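Local coordinates for protein sialyltransferase 0160 (PDB 4R84) that probably transfers sialic acid from CMP-sialic acid to galactose-containing acceptors, as a bacterial sialyltransferase of the GT-B structural group, at residues 44-49 against 111-116; 58-63 against 77-82; 64-69 against 93-98; 117-122 against 196-201. All coordinates share one frame; numbering follows the deposited sequence.

Contact 1: 44-49 against 111-116; sequences ETYQLT and TTLTVV
Strand 45-48, with Tyr46 and Leu48, faces strand 111-116, with Leu113 and Thr111, in nearly antiparallel directions (171°), but the axes stay 9.7 Å apart at closest and no backbone hydrogen bond links them. This is the spacing of two layers packed face to face, consistent with the beta sandwich of a PKD-like domain. The phenol ring of Tyr46 turns one face to Leu113, whose CD2 sits over the ring centre, 3.8 Å from the centroid, in a CH-pi contact. With CG of Tyr46 anti to the backbone N (chi1 -175°), the ring comes down onto that methyl group. Leu48 meets Leu113 tip to tip, CD2 to CD1 at 4.0 Å, while the same Leu48 CD2 lies across Thr111 CG2 at 3.6 Å. Thr111 thus offers its methyl group to the interior and keeps OG1 for Asn36 and for a water, 2.8 Å from OG1, which donates to it and accepts from Thr49 N at 3.1 Å. Behind Leu48 and Leu113, Phe96 of strand 92-101 continues the core. Dispersion between methyl groups and one aromatic face therefore joins the layers, and polar linkage across the gap passes through a water at the Thr49 end.

Contact 2: 58-63 against 77-82; sequences LSHSWE and QAISFD
The imidazole of His60 lies between a methyl group and a water. Ile79 CD1 is over the centre of one face, 3.6 Å from the ring centroid in a CH-pi contact, and a water stands over the centre of the opposite face. That water accepts from His60 N at 2.9 Å and donates to Gln77 OE1 at 3.0 Å, so it joins the two segments as well as covering the ring. The ring is raised to this place by a chi1 of 56°, which sets CG between the backbone N and the carbonyl carbon. At its edge, CE1 approaches Gln77 O to 3.1 Å, and ND1 meets a second water that donates to Ala78 O. Gln77, its chain bent at chi2, curls back so that NE2 donates to His60 O at 2.9 Å; the bond is well short of straight, although the donor lies in the carbonyl plane.

In the PKD-like sandwich, residues 77-80 lead into strand 81-84 of one layer, with Phe81 at its start, and the segment packs against His60 and Trp62 of strand 59-66 in the other. Trp62 reaches inward from that strand toward Phe96 and Phe98. Its NE1 donates to Ile79 O at 2.9 Å, in the plane of the indole but approaching the carbonyl from above its plane. Phe81 presents its edge to the indole in a T-shaped pair, with planes at 86° and centroids 4.8 Å apart for the five-membered ring. Its CE1 comes within 3.5 Å of Trp62 CG, and Leu48 packs against both aromatic side chains.

Contact 3: 64-69 against 93-98; sequences QTCGTP and KYCFTF
A disulfide joins Cys66 to Cys95 covalently, SG to SG 2.0 Å, from neighbouring antiparallel strands. Its chi3 of 34° is far from the usual value near 90°, which suggests strain in the bridge. Two backbone hydrogen bonds flank it: Thr65 N donates to Cys95 O at 2.9 Å, and Cys95 N to Cys66 O at 3.1 Å. One step back, Gln64 and Phe96 form a non-hydrogen-bonded antiparallel pair.

Side-chain hydrogen bonding centres on Gln64. Its fully extended chain (chi1 -175°) carries the amide to the turn formed by the following residues, where NE2 donates to Cys66 O and, at 2.8 Å, to Thr68 O. Cys66 O is thus gripped twice, by Gln64 NE2 and Cys95 N from opposite faces of its plane. OE1 of Gln64 accepts from the backbone of Ile70 and Leu71, which fixes the flip of the amide.

Packing completes the contact. Gln64 CG lies 3.8 Å from Phe96 CE1, the two side chains running side by side. Gln64 also runs beside Tyr94, whose ring edge meets Thr68 O, 3.3 Å from Tyr94 CE2. Gly67 turns the chain with a positive phi, its CA 3.3 Å from Lys93 O.

In this PKD-like domain, a covalent bridge on one face of the sheet and a glutamine amide on the other together hold the turn that follows strand 59-66 against strand 92-101.

Contact 4: 117-122 against 196-201; sequences APTLEV and RLNIEF
Leu120 and Val122 pair with Ile199 and Phe201 on the tightly packed face of two parallel strands. Val122 CB lies 3.8 Å from Phe201 CD1, the two side chains pointing the same way, and Val122 CG2 meets Ile199 CG2 at 4.0 Å. Leu197 folds CD1 back to Leu120 CB, helped by a CG anti to the backbone N (chi1 -180°). Four straight backbone bonds, such as Val122 N to Glu200 O at 2.8 Å, hold the strands in register.

The other face is looser and watered. Thr119 OG1 meets a water 2.6 Å away, which also accepts a weak hydrogen bond from Asn198 ND2. Glu121 and Glu200 run side by side with OE2 and OE1 4.3 Å apart, a like-charge pair whose repulsion is probably eased by a water that donates to both, weakly to Glu121. Arg150 and Tyr202 probably help too, as partners of Glu121 and Glu200 respectively. At the entry, Ala117 CB sits over the guanidinium face of Arg196, which forms salt bridges to Glu42 and Asp91.

The pair belongs to a Rossmann-like sheet: strand 149-154 flanks strand 106-125, strand 225-233 flanks 197-204, and helices 181-192 and 213-219 cover the Val122 face.

How the contacts relate
Contacts 1, 2 and 3 lie together in the N-terminal PKD-like sandwich, whereas contact 4 belongs to the Rossmann-like part of the enzyme; strand 106-125 serves both contact 1 and contact 4. Contact 1 is the buried core between layers and is largely apolar, with one water bridge at its end. Contact 2, partly buried, mixes aromatic packing with waters, and contact 3 fastens the edge of a sheet with a disulfide and hydrogen bonds. Contacts 2 and 3 share strand 59-66, and backbone bonding of 94-96 to 111-113 ties contact 3 to contact 1. In contact 4 backbone bonding and an apolar face dominate, with acidic groups on the other side; its nearest atoms are about 17 Å from those of contact 2.

Contact 1: 44-49 against 111-116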
loop_
_atom_site.group_PDB
_atom_site.type_symbol
_atom_site.label_atom_id
_atom_site.label_comp_id
_atom_site.label_asym_id
_atom_site.label_seq_id
_atom_site.Cartn_x
_atom_site.Cartn_y
_atom_site.Cartn_z
ATOM N N GLU A 44 6.367 27.148 -8.993
ATOM C CA GLU A 44 6.410 26.466 -10.286
ATOM C C GLU A 44 5.643 27.257 -11.353
ATOM O O GLU A 44 4.877 28.165 -11.039
ATOM C CB GLU A 44 5.868 25.025 -10.146
ATOM C CG GLU A 44 6.707 24.187 -9.174
ATOM C CD GLU A 44 6.451 22.693 -9.260
ATOM O OE1 GLU A 44 5.537 22.270 -9.992
ATOM O OE2 GLU A 44 7.190 21.937 -8.588
ATOM N N THR A 45 5.869 26.911 -12.616
ATOM C CA THR A 45 5.329 27.657 -13.747
ATOM C C THR A 45 4.228 26.868 -14.469
ATOM O O THR A 45 4.324 25.649 -14.646
ATOM C CB THR A 45 6.458 28.020 -14.734
ATOM O OG1 THR A 45 7.418 28.863 -14.078
ATOM C CG2 THR A 45 5.911 28.748 -15.970
ATOM N N TYR A 46 3.161 27.567 -14.832
ATOM C CA TYR A 46 2.102 27.014 -15.661
ATOM C C TYR A 46 1.938 27.917 -16.882
ATOM O O TYR A 46 1.898 29.134 -16.732
ATOM C CB TYR A 46 0.798 26.905 -14.871
ATOM C CG TYR A 46 -0.322 26.225 -15.625
ATOM C CD1 TYR A 46 -1.116 26.938 -16.529
ATOM C CD2 TYR A 46 -0.602 24.874 -15.427
ATOM C CE1 TYR A 46 -2.145 26.311 -17.224
ATOM C CE2 TYR A 46 -1.625 24.249 -16.114
ATOM C CZ TYR A 46 -2.392 24.965 -17.005
ATOM O OH TYR A 46 -3.412 24.326 -17.679
ATOM N N GLN A 47 1.881 27.345 -18.082
ATOM C CA GLN A 47 1.720 28.178 -19.281
ATOM C C GLN A 47 0.253 28.394 -19.630
ATOM O O GLN A 47 -0.439 27.457 -20.025
ATOM C CB GLN A 47 2.418 27.569 -20.499
ATOM C CG GLN A 47 2.394 28.528 -21.700
ATOM C CD GLN A 47 2.863 27.898 -23.001
ATOM O OE1 GLN A 47 2.429 26.810 -23.373
ATOM N NE2 GLN A 47 3.748 28.590 -23.703
ATOM N N LEU A 48 -0.226 29.625 -19.490
ATOM C CA LEU A 48 -1.577 29.925 -19.950
ATOM C C LEU A 48 -1.592 30.023 -21.477
ATOM O O LEU A 48 -0.757 30.706 -22.089
ATOM C CB LEU A 48 -2.104 31.206 -19.305
ATOM C CG LEU A 48 -2.487 31.002 -17.835
ATOM C CD1 LEU A 48 -2.523 32.317 -17.094
ATOM C CD2 LEU A 48 -3.805 30.253 -17.670
ATOM N N THR A 49 -2.563 29.351 -22.087
ATOM C CA THR A 49 -2.636 29.262 -23.540
ATOM C C THR A 49 -4.075 28.941 -23.937
ATOM O O THR A 49 -4.819 28.346 -23.154
ATOM C CB THR A 49 -1.674 28.179 -24.080
ATOM O OG1 THR A 49 -1.574 28.269 -25.505
ATOM C CG2 THR A 49 -2.153 26.793 -23.686
ATOM N N THR A 111 -9.427 29.390 -17.791
ATOM C CA THR A 111 -8.527 28.551 -17.033
ATOM C C THR A 111 -8.482 29.000 -15.587
ATOM O O THR A 111 -8.245 30.163 -15.302
ATOM C CB THR A 111 -7.112 28.574 -17.622
ATOM O OG1 THR A 111 -7.138 28.023 -18.946
ATOM C CG2 THR A 111 -6.161 27.766 -16.738
ATOM N N THR A 112 -8.707 28.070 -14.670
ATOM C CA THR A 112 -8.632 28.394 -13.257
ATOM C C THR A 112 -7.430 27.710 -12.649
ATOM O O THR A 112 -7.339 26.488 -12.677
ATOM C CB THR A 112 -9.886 27.959 -12.521
ATOM O OG1 THR A 112 -11.012 28.570 -13.153
ATOM C CG2 THR A 112 -9.817 28.365 -11.057
ATOM N N LEU A 113 -6.499 28.506 -12.139
ATOM C CA LEU A 113 -5.302 27.975 -11.517
ATOM C C LEU A 113 -5.402 28.130 -10.009
ATOM O O LEU A 113 -5.645 29.232 -9.513
ATOM C CB LEU A 113 -4.054 28.705 -12.029
ATOM C CG LEU A 113 -3.873 28.623 -13.545
ATOM C CD1 LEU A 113 -2.588 29.362 -14.002
ATOM C CD2 LEU A 113 -3.898 27.151 -13.992
ATOM N N THR A 114 -5.189 27.044 -9.274
ATOM C CA THR A 114 -5.155 27.134 -7.829
ATOM C C THR A 114 -3.698 26.943 -7.378
ATOM O O THR A 114 -3.066 25.938 -7.696
ATOM C CB THR A 114 -6.088 26.081 -7.161
ATOM O OG1 THR A 114 -7.438 26.290 -7.603
ATOM C CG2 THR A 114 -6.071 26.224 -5.655
ATOM N N VAL A 115 -3.160 27.936 -6.687
ATOM C CA VAL A 115 -1.801 27.842 -6.151
ATOM C C VAL A 115 -1.831 27.049 -4.875
ATOM O O VAL A 115 -2.589 27.371 -3.955
ATOM C CB VAL A 115 -1.201 29.239 -5.905
ATOM C CG1 VAL A 115 0.143 29.144 -5.176
ATOM C CG2 VAL A 115 -1.066 29.983 -7.227
ATOM N N VAL A 116 -1.038 25.985 -4.844
ATOM C CA VAL A 116 -1.057 25.050 -3.725
ATOM C C VAL A 116 0.317 24.897 -3.114
ATOM O O VAL A 116 1.335 25.140 -3.753
ATOM C CB VAL A 116 -1.579 23.658 -4.155
ATOM C CG1 VAL A 116 -3.011 23.807 -4.680
ATOM C CG2 VAL A 116 -0.679 23.046 -5.209
HETATM O O HOH W 1 -4.770 27.921 -20.500
#

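Contact 2: 58-63 against 77-82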
loop_
_atom_site.group_PDB
_atom_site.type_symbol
_atom_site.label_atom_id
_atom_site.label_comp_id
_atom_site.label_asym_id
_atom_site.label_seq_id
_atom_site.Cartn_x
_atom_site.Cartn_y
_atom_site.Cartn_z
ATOM N N LEU A 58 -7.971 37.507 -35.568
ATOM C CA LEU A 58 -8.184 38.888 -35.970
ATOM C C LEU A 58 -7.968 39.807 -34.770
ATOM O O LEU A 58 -7.360 40.868 -34.883
ATOM C CB LEU A 58 -9.585 39.079 -36.556
ATOM C CG LEU A 58 -9.854 38.394 -37.895
ATOM C CD1 LEU A 58 -11.323 38.480 -38.245
ATOM C CD2 LEU A 58 -9.010 39.040 -38.991
ATOM N N SER A 59 -8.496 39.395 -33.622
ATOM C CA SER A 59 -8.257 40.095 -32.367
ATOM C C SER A 59 -8.228 39.088 -31.217
ATOM O O SER A 59 -8.790 38.004 -31.327
ATOM C CB SER A 59 -9.327 41.161 -32.133
ATOM O OG SER A 59 -10.610 40.571 -32.027
ATOM N N HIS A 60 -7.565 39.445 -30.125
ATOM C CA HIS A 60 -7.421 38.510 -29.002
ATOM C C HIS A 60 -7.032 39.243 -27.728
ATOM O O HIS A 60 -6.464 40.335 -27.777
ATOM C CB HIS A 60 -6.394 37.430 -29.346
ATOM C CG HIS A 60 -5.052 37.969 -29.742
ATOM N ND1 HIS A 60 -4.098 38.358 -28.825
ATOM C CD2 HIS A 60 -4.507 38.190 -30.965
ATOM C CE1 HIS A 60 -3.024 38.789 -29.464
ATOM N NE2 HIS A 60 -3.247 38.699 -30.764
ATOM N N SER A 61 -7.347 38.643 -26.579
ATOM C CA SER A 61 -6.989 39.247 -25.302
ATOM C C SER A 61 -7.041 38.239 -24.160
ATOM O O SER A 61 -7.793 37.275 -24.221
ATOM C CB SER A 61 -7.921 40.408 -24.978
ATOM O OG SER A 61 -9.232 39.932 -24.780
ATOM N N TRP A 62 -6.208 38.480 -23.152
ATOM C CA TRP A 62 -6.294 37.797 -21.862
ATOM C C TRP A 62 -6.771 38.801 -20.821
ATOM O O TRP A 62 -6.418 39.987 -20.881
ATOM C CB TRP A 62 -4.934 37.230 -21.436
ATOM C CG TRP A 62 -4.534 35.927 -22.060
ATOM C CD1 TRP A 62 -3.650 35.748 -23.089
ATOM C CD2 TRP A 62 -4.982 34.627 -21.687
ATOM N NE1 TRP A 62 -3.527 34.413 -23.378
ATOM C CE2 TRP A 62 -4.334 33.702 -22.529
ATOM C CE3 TRP A 62 -5.860 34.151 -20.714
ATOM C CZ2 TRP A 62 -4.550 32.333 -22.436
ATOM C CZ3 TRP A 62 -6.079 32.790 -20.624
ATOM C CH2 TRP A 62 -5.420 31.895 -21.474
ATOM N N GLU A 63 -7.572 38.329 -19.879
ATOM C CA GLU A 63 -7.980 39.119 -18.727
ATOM C C GLU A 63 -8.057 38.218 -17.497
ATOM O O GLU A 63 -8.358 37.027 -17.605
ATOM C CB GLU A 63 -9.314 39.818 -18.970
ATOM C CG GLU A 63 -10.462 38.896 -19.301
ATOM C CD GLU A 63 -11.759 39.655 -19.529
ATOM O OE1 GLU A 63 -12.299 39.574 -20.654
ATOM O OE2 GLU A 63 -12.233 40.338 -18.594
ATOM N N GLN A 77 -1.929 40.890 -24.397
ATOM C CA GLN A 77 -1.894 40.705 -25.843
ATOM C C GLN A 77 -1.023 39.522 -26.268
ATOM O O GLN A 77 -0.770 39.326 -27.452
ATOM C CB GLN A 77 -1.415 41.990 -26.531
ATOM C CG GLN A 77 -2.522 43.021 -26.656
ATOM C CD GLN A 77 -3.758 42.451 -27.330
ATOM O OE1 GLN A 77 -3.681 41.940 -28.446
ATOM N NE2 GLN A 77 -4.906 42.541 -26.658
ATOM N N ALA A 78 -0.564 38.728 -25.305
ATOM C CA ALA A 78 0.178 37.519 -25.638
ATOM C C ALA A 78 -0.803 36.408 -25.980
ATOM O O ALA A 78 -1.951 36.434 -25.541
ATOM C CB ALA A 78 1.080 37.103 -24.490
ATOM N N ILE A 79 -0.365 35.438 -26.774
ATOM C CA ILE A 79 -1.187 34.269 -27.010
ATOM C C ILE A 79 -0.965 33.291 -25.870
ATOM O O ILE A 79 -1.910 32.857 -25.221
ATOM C CB ILE A 79 -0.871 33.579 -28.350
ATOM C CG1 ILE A 79 -1.115 34.539 -29.517
ATOM C CG2 ILE A 79 -1.737 32.348 -28.524
ATOM C CD1 ILE A 79 -2.504 35.141 -29.530
ATOM N N SER A 80 0.299 32.956 -25.635
ATOM C CA SER A 80 0.673 32.104 -24.512
ATOM C C SER A 80 1.621 32.874 -23.617
ATOM O O SER A 80 2.460 33.630 -24.104
ATOM C CB SER A 80 1.331 30.815 -25.002
ATOM O OG SER A 80 0.445 30.062 -25.813
ATOM N N PHE A 81 1.505 32.684 -22.308
ATOM C CA PHE A 81 2.442 33.319 -21.388
ATOM C C PHE A 81 2.548 32.522 -20.106
ATOM O O PHE A 81 1.719 31.649 -19.827
ATOM C CB PHE A 81 2.041 34.762 -21.063
ATOM C CG PHE A 81 0.751 34.884 -20.313
ATOM C CD1 PHE A 81 -0.459 34.907 -20.990
ATOM C CD2 PHE A 81 0.744 34.941 -18.927
ATOM C CE1 PHE A 81 -1.652 35.006 -20.301
ATOM C CE2 PHE A 81 -0.440 35.041 -18.231
ATOM C CZ PHE A 81 -1.648 35.072 -18.926
ATOM N N ASP A 82 3.567 32.838 -19.319
ATOM C CA ASP A 82 3.821 32.068 -18.105
ATOM C C ASP A 82 3.195 32.674 -16.863
ATOM O O ASP A 82 3.329 33.867 -16.592
ATOM C CB ASP A 82 5.325 31.919 -17.867
ATOM C CG ASP A 82 5.983 30.924 -18.808
ATOM O OD1 ASP A 82 5.269 30.199 -19.539
ATOM O OD2 ASP A 82 7.231 30.853 -18.796
HETATM O O HOH W 2 -5.604 41.475 -30.669
HETATM O O HOH W 3 -4.018 37.945 -26.053
#

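Contact 3: 64-69 against 93-98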
loop_
_atom_site.group_PDB
_atom_site.type_symbol
_atom_site.label_atom_id
_atom_site.label_comp_id
_atom_site.label_asym_id
_atom_site.label_seq_id
_atom_site.Cartn_x
_atom_site.Cartn_y
_atom_site.Cartn_z
ATOM N N GLN A 64 -7.788 38.791 -16.333
ATOM C CA GLN A 64 -7.900 38.053 -15.075
ATOM C C GLN A 64 -9.245 38.334 -14.409
ATOM O O GLN A 64 -9.621 39.492 -14.246
ATOM C CB GLN A 64 -6.757 38.418 -14.139
ATOM C CG GLN A 64 -6.758 37.587 -12.865
ATOM C CD GLN A 64 -5.641 37.972 -11.939
ATOM O OE1 GLN A 64 -4.771 38.763 -12.299
ATOM N NE2 GLN A 64 -5.634 37.390 -10.744
ATOM N N THR A 65 -9.985 37.285 -14.052
ATOM C CA THR A 65 -11.344 37.474 -13.540
ATOM C C THR A 65 -11.535 37.198 -12.047
ATOM O O THR A 65 -12.580 37.538 -11.493
ATOM C CB THR A 65 -12.357 36.613 -14.330
ATOM O OG1 THR A 65 -12.034 35.228 -14.176
ATOM C CG2 THR A 65 -12.333 36.958 -15.813
ATOM N N CYS A 66 -10.569 36.557 -11.395
ATOM C CA CYS A 66 -10.606 36.471 -9.931
ATOM C C CYS A 66 -9.204 36.165 -9.413
ATOM O O CYS A 66 -8.294 35.821 -10.184
ATOM C CB CYS A 66 -11.607 35.439 -9.407
ATOM S SG CYS A 66 -10.975 33.764 -9.313
ATOM N N GLY A 67 -9.021 36.362 -8.115
ATOM C CA GLY A 67 -7.724 36.198 -7.489
ATOM C C GLY A 67 -7.010 37.538 -7.414
ATOM O O GLY A 67 -7.327 38.473 -8.152
ATOM N N THR A 68 -6.024 37.623 -6.532
ATOM C CA THR A 68 -5.151 38.792 -6.445
ATOM C C THR A 68 -4.567 39.170 -7.809
ATOM O O THR A 68 -4.083 38.310 -8.541
ATOM C CB THR A 68 -4.026 38.521 -5.437
ATOM O OG1 THR A 68 -4.614 38.206 -4.172
ATOM C CG2 THR A 68 -3.124 39.726 -5.269
ATOM N N PRO A 69 -4.649 40.460 -8.180
ATOM C CA PRO A 69 -4.131 40.845 -9.496
ATOM C C PRO A 69 -2.687 40.415 -9.733
ATOM O O PRO A 69 -1.817 40.671 -8.903
ATOM C CB PRO A 69 -4.243 42.380 -9.480
ATOM C CG PRO A 69 -5.384 42.643 -8.547
ATOM C CD PRO A 69 -5.283 41.589 -7.476
ATOM N N LYS A 93 -7.039 30.797 -5.648
ATOM C CA LYS A 93 -7.334 30.543 -7.041
ATOM C C LYS A 93 -7.264 31.822 -7.860
ATOM O O LYS A 93 -7.577 32.925 -7.414
ATOM C CB LYS A 93 -8.689 29.829 -7.205
ATOM C CG LYS A 93 -9.927 30.682 -7.215
ATOM C CD LYS A 93 -11.169 29.783 -7.378
ATOM C CE LYS A 93 -12.452 30.538 -7.057
ATOM N NZ LYS A 93 -13.587 29.601 -6.947
ATOM N N TYR A 94 -6.757 31.633 -9.063
ATOM C CA TYR A 94 -6.532 32.694 -10.034
ATOM C C TYR A 94 -7.248 32.274 -11.295
ATOM O O TYR A 94 -7.011 31.173 -11.789
ATOM C CB TYR A 94 -5.039 32.874 -10.287
ATOM C CG TYR A 94 -4.258 33.366 -9.103
ATOM C CD1 TYR A 94 -3.893 32.512 -8.081
ATOM C CD2 TYR A 94 -3.853 34.693 -9.021
ATOM C CE1 TYR A 94 -3.195 32.961 -7.000
ATOM C CE2 TYR A 94 -3.144 35.152 -7.940
ATOM C CZ TYR A 94 -2.811 34.281 -6.933
ATOM O OH TYR A 94 -2.097 34.727 -5.848
ATOM N N CYS A 95 -8.105 33.143 -11.817
ATOM C CA CYS A 95 -8.954 32.819 -12.956
ATOM C C CYS A 95 -8.544 33.671 -14.169
ATOM O O CYS A 95 -8.406 34.891 -14.045
ATOM C CB CYS A 95 -10.394 33.134 -12.607
ATOM S SG CYS A 95 -10.801 32.609 -10.924
ATOM N N PHE A 96 -8.352 33.060 -15.338
ATOM C CA PHE A 96 -7.948 33.812 -16.549
ATOM C C PHE A 96 -8.862 33.454 -17.711
ATOM O O PHE A 96 -9.260 32.300 -17.863
ATOM C CB PHE A 96 -6.490 33.531 -16.913
ATOM C CG PHE A 96 -5.533 33.837 -15.801
ATOM C CD1 PHE A 96 -5.039 35.118 -15.626
ATOM C CD2 PHE A 96 -5.170 32.852 -14.893
ATOM C CE1 PHE A 96 -4.156 35.404 -14.587
ATOM C CE2 PHE A 96 -4.297 33.133 -13.862
ATOM C CZ PHE A 96 -3.789 34.409 -13.705
ATOM N N THR A 97 -9.225 34.457 -18.508
ATOM C CA THR A 97 -10.065 34.221 -19.676
ATOM C C THR A 97 -9.387 34.739 -20.944
ATOM O O THR A 97 -8.953 35.904 -21.016
ATOM C CB THR A 97 -11.448 34.878 -19.512
ATOM O OG1 THR A 97 -12.185 34.178 -18.508
ATOM C CG2 THR A 97 -12.235 34.834 -20.814
ATOM N N PHE A 98 -9.256 33.857 -21.930
ATOM C CA PHE A 98 -8.762 34.267 -23.239
ATOM C C PHE A 98 -9.943 34.389 -24.184
ATOM O O PHE A 98 -10.817 33.521 -24.216
ATOM C CB PHE A 98 -7.745 33.268 -23.792
ATOM C CG PHE A 98 -7.309 33.571 -25.200
ATOM C CD1 PHE A 98 -6.249 34.429 -25.433
ATOM C CD2 PHE A 98 -7.970 33.008 -26.290
ATOM C CE1 PHE A 98 -5.842 34.725 -26.736
ATOM C CE2 PHE A 98 -7.573 33.296 -27.591
ATOM C CZ PHE A 98 -6.507 34.150 -27.812
#

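Contact 4: 117-122 against 196-201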
loop_
_atom_site.group_PDB
_atom_site.type_symbol
_atom_site.label_atom_id
_atom_site.label_comp_id
_atom_site.label_asym_id
_atom_site.label_seq_id
_atom_site.Cartn_x
_atom_site.Cartn_y
_atom_site.Cartn_z
ATOM N N ALA A 117 0.329 24.454 -1.864
ATOM C CA ALA A 117 1.575 24.111 -1.206
ATOM C C ALA A 117 2.177 22.882 -1.869
ATOM O O ALA A 117 1.458 22.029 -2.383
ATOM C CB ALA A 117 1.328 23.845 0.279
ATOM N N PRO A 118 3.505 22.767 -1.841
ATOM C CA PRO A 118 4.080 21.502 -2.299
ATOM C C PRO A 118 3.671 20.367 -1.364
ATOM O O PRO A 118 3.329 20.625 -0.204
ATOM C CB PRO A 118 5.584 21.742 -2.221
ATOM C CG PRO A 118 5.733 22.815 -1.159
ATOM C CD PRO A 118 4.530 23.714 -1.372
ATOM N N THR A 119 3.720 19.144 -1.878
ATOM C CA THR A 119 3.359 17.948 -1.108
ATOM C C THR A 119 4.555 17.031 -1.043
ATOM O O THR A 119 5.196 16.756 -2.081
ATOM C CB THR A 119 2.159 17.204 -1.740
ATOM O OG1 THR A 119 1.014 18.063 -1.748
ATOM C CG2 THR A 119 1.821 15.921 -0.942
ATOM N N LEU A 120 4.869 16.582 0.176
ATOM C CA LEU A 120 5.886 15.565 0.392
ATOM C C LEU A 120 5.163 14.282 0.774
ATOM O O LEU A 120 4.393 14.280 1.735
ATOM C CB LEU A 120 6.869 15.978 1.491
ATOM C CG LEU A 120 7.888 14.917 1.897
ATOM C CD1 LEU A 120 8.890 14.677 0.764
ATOM C CD2 LEU A 120 8.585 15.298 3.188
ATOM N N GLU A 121 5.401 13.213 0.016
ATOM C CA GLU A 121 4.819 11.909 0.319
ATOM C C GLU A 121 5.848 11.078 1.074
ATOM O O GLU A 121 6.975 10.924 0.608
ATOM C CB GLU A 121 4.386 11.188 -0.960
ATOM C CG GLU A 121 3.430 11.984 -1.849
ATOM C CD GLU A 121 3.228 11.329 -3.200
ATOM O OE1 GLU A 121 3.532 10.112 -3.340
ATOM O OE2 GLU A 121 2.765 12.031 -4.127
ATOM N N VAL A 122 5.454 10.530 2.228
ATOM C CA VAL A 122 6.411 9.799 3.078
ATOM C C VAL A 122 5.920 8.376 3.252
ATOM O O VAL A 122 4.794 8.175 3.685
ATOM C CB VAL A 122 6.569 10.485 4.443
ATOM C CG1 VAL A 122 7.561 9.726 5.358
ATOM C CG2 VAL A 122 7.063 11.926 4.231
ATOM N N ARG A 196 5.462 26.673 2.466
ATOM C CA ARG A 196 4.395 25.874 3.079
ATOM C C ARG A 196 4.602 24.424 2.675
ATOM O O ARG A 196 5.218 24.170 1.649
ATOM C CB ARG A 196 3.004 26.349 2.621
ATOM C CG ARG A 196 2.548 27.688 3.141
ATOM C CD ARG A 196 1.091 27.927 2.765
ATOM N NE ARG A 196 0.881 28.074 1.323
ATOM C CZ ARG A 196 -0.152 27.552 0.656
ATOM N NH1 ARG A 196 -1.041 26.796 1.291
ATOM N NH2 ARG A 196 -0.274 27.743 -0.659
ATOM N N LEU A 197 4.093 23.474 3.455
ATOM C CA LEU A 197 4.240 22.072 3.080
ATOM C C LEU A 197 3.066 21.217 3.551
ATOM O O LEU A 197 2.647 21.326 4.698
ATOM C CB LEU A 197 5.553 21.505 3.649
ATOM C CG LEU A 197 5.815 20.027 3.314
ATOM C CD1 LEU A 197 6.072 19.884 1.806
ATOM C CD2 LEU A 197 6.985 19.496 4.146
ATOM N N ASN A 198 2.539 20.389 2.645
ATOM C CA ASN A 198 1.636 19.304 3.008
ATOM C C ASN A 198 2.412 17.997 3.044
ATOM O O ASN A 198 3.178 17.692 2.130
ATOM C CB ASN A 198 0.485 19.176 2.012
ATOM C CG ASN A 198 -0.506 20.312 2.121
ATOM O OD1 ASN A 198 -0.804 20.791 3.216
ATOM N ND2 ASN A 198 -1.004 20.765 0.984
ATOM N N ILE A 199 2.196 17.216 4.093
ATOM C CA ILE A 199 2.812 15.901 4.165
ATOM C C ILE A 199 1.736 14.835 4.130
ATOM O O ILE A 199 0.749 14.924 4.859
ATOM C CB ILE A 199 3.668 15.734 5.441
ATOM C CG1 ILE A 199 4.825 16.739 5.457
ATOM C CG2 ILE A 199 4.173 14.289 5.568
ATOM C CD1 ILE A 199 5.593 16.765 6.767
ATOM N N GLU A 200 1.908 13.861 3.240
ATOM C CA GLU A 200 1.054 12.673 3.193
ATOM C C GLU A 200 1.838 11.489 3.728
ATOM O O GLU A 200 2.953 11.244 3.263
ATOM C CB GLU A 200 0.598 12.379 1.772
ATOM C CG GLU A 200 -0.401 13.373 1.201
ATOM C CD GLU A 200 -0.657 13.158 -0.278
ATOM O OE1 GLU A 200 -0.085 12.223 -0.881
ATOM O OE2 GLU A 200 -1.425 13.947 -0.858
ATOM N N PHE A 201 1.259 10.741 4.676
ATOM C CA PHE A 201 1.921 9.572 5.247
ATOM C C PHE A 201 1.315 8.286 4.711
ATOM O O PHE A 201 0.110 8.224 4.490
ATOM C CB PHE A 201 1.804 9.555 6.769
ATOM C CG PHE A 201 2.653 10.573 7.461
ATOM C CD1 PHE A 201 4.035 10.588 7.286
ATOM C CD2 PHE A 201 2.079 11.459 8.360
ATOM C CE1 PHE A 201 4.821 11.521 7.961
ATOM C CE2 PHE A 201 2.865 12.386 9.042
ATOM C CZ PHE A 201 4.238 12.407 8.841
HETATM O O HOH W 4 -2.022 23.314 -0.502
HETATM O O HOH W 5 -1.525 18.280 -1.316
HETATM O O HOH W 6 -0.239 11.389 -3.666
#